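Local coordinates for protein iron transport multicopper oxidase FET3 (PDB 1ZPU) that oxidises Fe(2+) to Fe(3+) with four bound copper ions while reducing dioxygen to water, for high-affinity iron uptake in yeast, and also oxidises Cu(+), at residues G197-Q201 / T259-V263; I310-P314 / I449-A453. All coordinates share one frame. Numbering follows the deposited sequence.

Contact 1. Residues G197-Q201 / T259-V263; sequences GFVSQ and TMLDV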
loop_
_atom_site.group_PDB
_atom_site.type_symbol
_atom_site.label_atom_id
_atom_site.label_comp_id
_atom_site.label_asym_id
_atom_site.label_seq_id
_atom_site.Cartn_x
_atom_site.Cartn_y
_atom_site.Cartn_z
ATOM N N GLY A 197 -5.183 5.572 4.627
ATOM C CA GLY A 197 -5.594 4.209 4.914
ATOM C C GLY A 197 -6.835 3.807 4.136
ATOM O O GLY A 197 -7.200 2.634 4.084
ATOM N N PHE A 198 -7.491 4.771 3.522
ATOM C CA PHE A 198 -8.787 4.500 2.928
ATOM C C PHE A 198 -8.945 5.198 1.585
ATOM O O PHE A 198 -8.887 4.580 0.542
ATOM C CB PHE A 198 -9.899 4.910 3.924
ATOM C CG PHE A 198 -11.308 4.730 3.420
ATOM C CD1 PHE A 198 -11.614 3.847 2.389
ATOM C CD2 PHE A 198 -12.350 5.414 4.035
ATOM C CE1 PHE A 198 -12.943 3.672 1.959
ATOM C CE2 PHE A 198 -13.687 5.248 3.598
ATOM C CZ PHE A 198 -13.969 4.380 2.566
ATOM N N VAL A 199 -9.099 6.505 1.635
ATOM C CA VAL A 199 -9.716 7.262 0.563
ATOM C C VAL A 199 -8.757 7.719 -0.570
ATOM O O VAL A 199 -7.688 8.265 -0.321
ATOM C CB VAL A 199 -10.459 8.423 1.255
ATOM C CG1 VAL A 199 -10.271 9.752 0.550
ATOM C CG2 VAL A 199 -11.901 8.065 1.459
ATOM N N SER A 200 -9.122 7.482 -1.818
ATOM C CA SER A 200 -8.375 8.072 -2.952
ATOM C C SER A 200 -8.506 9.597 -2.969
ATOM O O SER A 200 -9.508 10.152 -2.518
ATOM C CB SER A 200 -8.933 7.577 -4.284
ATOM O OG SER A 200 -8.861 6.175 -4.448
ATOM N N GLN A 201 -7.525 10.292 -3.518
ATOM C CA GLN A 201 -7.626 11.743 -3.571
ATOM C C GLN A 201 -7.337 12.280 -4.946
ATOM O O GLN A 201 -6.482 11.747 -5.665
ATOM C CB GLN A 201 -6.658 12.382 -2.598
ATOM C CG GLN A 201 -6.917 12.043 -1.139
ATOM C CD GLN A 201 -6.129 12.935 -0.218
ATOM O OE1 GLN A 201 -5.826 14.083 -0.565
ATOM N NE2 GLN A 201 -5.776 12.426 0.945
ATOM N N THR A 259 -17.056 9.018 -3.819
ATOM C CA THR A 259 -17.539 7.755 -4.352
ATOM C C THR A 259 -17.299 6.591 -3.380
ATOM O O THR A 259 -18.135 5.700 -3.232
ATOM C CB THR A 259 -16.820 7.533 -5.686
ATOM O OG1 THR A 259 -17.631 8.101 -6.707
ATOM C CG2 THR A 259 -16.479 6.042 -5.986
ATOM N N MET A 260 -16.157 6.623 -2.706
ATOM C CA MET A 260 -15.735 5.533 -1.845
ATOM C C MET A 260 -16.411 5.599 -0.491
ATOM O O MET A 260 -16.387 4.623 0.260
ATOM C CB MET A 260 -14.211 5.544 -1.701
ATOM C CG MET A 260 -13.527 5.503 -3.057
ATOM S SD MET A 260 -11.744 5.573 -3.028
ATOM C CE MET A 260 -11.286 3.976 -2.337
ATOM N N LEU A 261 -17.023 6.744 -0.202
ATOM C CA LEU A 261 -17.665 6.984 1.079
ATOM C C LEU A 261 -19.066 6.407 1.077
ATOM O O LEU A 261 -19.804 6.589 0.113
ATOM C CB LEU A 261 -17.706 8.480 1.378
ATOM C CG LEU A 261 -16.371 9.204 1.617
ATOM C CD1 LEU A 261 -16.631 10.655 1.996
ATOM C CD2 LEU A 261 -15.520 8.524 2.695
ATOM N N ASP A 262 -19.436 5.709 2.148
ATOM C CA ASP A 262 -20.753 5.106 2.219
ATOM C C ASP A 262 -21.829 6.181 2.150
ATOM O O ASP A 262 -22.750 6.086 1.357
ATOM C CB ASP A 262 -20.909 4.278 3.486
ATOM C CG ASP A 262 -22.277 3.635 3.582
ATOM O OD1 ASP A 262 -23.050 3.995 4.513
ATOM O OD2 ASP A 262 -22.595 2.790 2.702
ATOM N N VAL A 263 -21.702 7.193 3.001
ATOM C CA VAL A 263 -22.575 8.366 3.002
ATOM C C VAL A 263 -21.682 9.597 3.135
ATOM O O VAL A 263 -20.574 9.508 3.636
ATOM C CB VAL A 263 -23.633 8.334 4.175
ATOM C CG1 VAL A 263 -24.553 7.114 4.063
ATOM C CG2 VAL A 263 -22.973 8.359 5.542
#

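Contact 2. Residues I310-P314 / I449-A453; sequences IYGEP and IRFKA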
loop_
_atom_site.group_PDB
_atom_site.type_symbol
_atom_site.label_atom_id
_atom_site.label_comp_id
_atom_site.label_asym_id
_atom_site.label_seq_id
_atom_site.Cartn_x
_atom_site.Cartn_y
_atom_site.Cartn_z
ATOM N N ILE A 310 5.912 -6.397 -23.051
ATOM C CA ILE A 310 4.926 -7.237 -22.369
ATOM C C ILE A 310 5.417 -8.678 -22.283
ATOM O O ILE A 310 5.932 -9.210 -23.255
ATOM C CB ILE A 310 3.527 -7.174 -23.055
ATOM C CG1 ILE A 310 2.507 -8.052 -22.302
ATOM C CG2 ILE A 310 3.623 -7.491 -24.562
ATOM C CD1 ILE A 310 1.074 -7.936 -22.800
ATOM N N TYR A 311 5.279 -9.297 -21.114
ATOM C CA TYR A 311 5.730 -10.673 -20.937
ATOM C C TYR A 311 4.922 -11.607 -21.802
ATOM O O TYR A 311 3.746 -11.349 -22.052
ATOM C CB TYR A 311 5.605 -11.112 -19.484
ATOM C CG TYR A 311 6.534 -10.385 -18.543
ATOM C CD1 TYR A 311 6.034 -9.706 -17.435
ATOM C CD2 TYR A 311 7.913 -10.376 -18.760
ATOM C CE1 TYR A 311 6.877 -9.042 -16.563
ATOM C CE2 TYR A 311 8.766 -9.706 -17.897
ATOM C CZ TYR A 311 8.236 -9.046 -16.805
ATOM O OH TYR A 311 9.069 -8.390 -15.944
ATOM N N GLY A 312 5.560 -12.688 -22.258
ATOM C CA GLY A 312 4.911 -13.698 -23.089
ATOM C C GLY A 312 3.794 -14.421 -22.362
ATOM O O GLY A 312 3.481 -14.118 -21.206
ATOM N N GLU A 313 3.194 -15.394 -23.032
ATOM C CA GLU A 313 2.058 -16.108 -22.453
ATOM C C GLU A 313 2.336 -16.616 -21.031
ATOM O O GLU A 313 3.392 -17.194 -20.769
ATOM C CB GLU A 313 1.560 -17.223 -23.384
ATOM C CG GLU A 313 0.879 -16.707 -24.664
ATOM C CD GLU A 313 -0.388 -15.881 -24.397
ATOM O OE1 GLU A 313 -1.496 -16.417 -24.619
ATOM O OE2 GLU A 313 -0.286 -14.703 -23.969
ATOM N N PRO A 314 1.385 -16.382 -20.111
ATOM C CA PRO A 314 1.534 -16.705 -18.692
ATOM C C PRO A 314 1.637 -18.197 -18.439
ATOM O O PRO A 314 0.860 -18.970 -18.995
ATOM C CB PRO A 314 0.227 -16.196 -18.069
ATOM C CG PRO A 314 -0.409 -15.340 -19.095
ATOM C CD PRO A 314 0.064 -15.804 -20.412
ATOM N N ILE A 449 -2.756 -8.095 -14.511
ATOM C CA ILE A 449 -1.361 -7.743 -14.315
ATOM C C ILE A 449 -0.493 -8.960 -14.545
ATOM O O ILE A 449 -0.939 -10.089 -14.346
ATOM C CB ILE A 449 -1.094 -7.181 -12.906
ATOM C CG1 ILE A 449 -1.545 -8.177 -11.829
ATOM C CG2 ILE A 449 -1.787 -5.853 -12.732
ATOM C CD1 ILE A 449 -1.080 -7.812 -10.423
ATOM N N ARG A 450 0.742 -8.719 -14.978
ATOM C CA ARG A 450 1.717 -9.778 -15.206
ATOM C C ARG A 450 3.074 -9.415 -14.630
ATOM O O ARG A 450 3.484 -8.250 -14.657
ATOM C CB ARG A 450 1.859 -10.072 -16.698
ATOM C CG ARG A 450 0.742 -10.900 -17.256
ATOM C CD ARG A 450 1.080 -11.343 -18.644
ATOM N NE ARG A 450 -0.138 -11.489 -19.424
ATOM C CZ ARG A 450 -0.179 -11.646 -20.739
ATOM N NH1 ARG A 450 0.940 -11.689 -21.447
ATOM N NH2 ARG A 450 -1.348 -11.759 -21.344
ATOM N N PHE A 451 3.762 -10.430 -14.113
ATOM C CA PHE A 451 5.116 -10.281 -13.583
ATOM C C PHE A 451 5.855 -11.612 -13.631
ATOM O O PHE A 451 5.227 -12.663 -13.680
ATOM C CB PHE A 451 5.102 -9.714 -12.149
ATOM C CG PHE A 451 4.544 -10.663 -11.114
ATOM C CD1 PHE A 451 5.395 -11.409 -10.310
ATOM C CD2 PHE A 451 3.174 -10.793 -10.933
ATOM C CE1 PHE A 451 4.885 -12.272 -9.356
ATOM C CE2 PHE A 451 2.661 -11.646 -9.975
ATOM C CZ PHE A 451 3.513 -12.386 -9.187
ATOM N N LYS A 452 7.184 -11.556 -13.611
ATOM C CA LYS A 452 8.029 -12.745 -13.597
ATOM C C LYS A 452 8.345 -13.149 -12.162
ATOM O O LYS A 452 8.712 -12.313 -11.348
ATOM C CB LYS A 452 9.329 -12.457 -14.348
ATOM C CG LYS A 452 10.100 -13.697 -14.762
ATOM C CD LYS A 452 11.478 -13.326 -15.256
ATOM C CE LYS A 452 12.187 -14.523 -15.819
ATOM N NZ LYS A 452 13.509 -14.115 -16.343
ATOM N N ALA A 453 8.206 -14.428 -11.845
ATOM C CA ALA A 453 8.592 -14.907 -10.522
ATOM C C ALA A 453 10.111 -15.075 -10.452
ATOM O O ALA A 453 10.646 -16.181 -10.564
ATOM C CB ALA A 453 7.874 -16.199 -10.185
#

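Contact 1. Residues G197-Q201 / T259-V263
This is a buried, largely apolar loop-to-loop contact in the second cupredoxin domain. Residues 197-201 lie in the loop after strand 187-194 and run into strand 201-205. Residues 259-263 follow strand 250-256 and begin in a short 3-10 segment. Met260 is central. It points toward the other loop, and its CA lies 6.7 Å from the CA of Val199. Its thioether accepts a weak hydrogen bond from the backbone, with Ser200 N 3.5 Å from Met260 SD. Ser200 OG is also 3.3 Å from Met260 SD, but this hydroxyl is hydrogen-bonded to Tyr229. Leu261 extends the packing: its CD2 is 3.9 Å from both Phe198 CE2 and Val199 CG2. The Phe198 ring approaches the Met260 backbone, with CZ 3.4 Å from Met260 O. The same ring meets Trp467 edge-to-face, and Met260 touches Ile465. The two loops therefore also pack against the third domain, near the type 1 copper. Apolar packing dominates the contact, and the weak N-H to sulfur bond adds some direction to it.

Contact 2. Residues I310-P314 / I449-A453
Arg450 carries the polar part of this contact in the third cupredoxin domain, a Greek-key beta-sandwich. Its strongest partner lies outside the two segments: Arg450 NE forms a salt bridge with Glu381 on the adjacent strand 379-386. Across the contact, Arg450 NH1 gives a weak hydrogen bond to Tyr311 O at 2.9 Å, with a bent angle of 124°. Glu313 OE2 is 4.1 Å from Arg450 NH2. This oxygen lies well out of the guanidinium plane, so the two charges are merely near each other.

Residues 310-314 form the loop that leads into strand 316-326. They cross strand 446-452 at a steep angle, with the touching parts 81° apart in direction. Strand 446-452 lies between strands 379-386 and 401-406, so the loop packs across inner strands of the sheet, on the face turned away from the second sheet of the sandwich.

The guanidinium is sandwiched between apolar groups. Pro314 lies over one face and Ile310 over the opposite face, with Ile310 CD1 4.0 Å from Arg450 NH1. Phe451 points to the other side of the strand, onto Leu477 of the second sheet. Tyr311 points toward the strand and lies along its backbone. Its ring edge faces Arg450 O, and Tyr311 CE1 sits 3.7 Å from Phe451 CA.

The two contacts follow one another along the chain and do not touch. Their centres are 31 Å apart and their nearest atoms about 16 Å. Contact 1 lies close to the type 1 site, with the Met260 side chain about 7 Å from a bound copper and the Phe198 side chain about 5 Å from that of His468. Contact 2 is farther from the metals. The Phe451 side chain is about 9 Å from that of the type 3 ligand His397 and about 13 Å from a bound copper. Contact 1 sits where domain 2 borders domain 3; contact 2 packs the loop entering domain 3 onto a sheet of that domain.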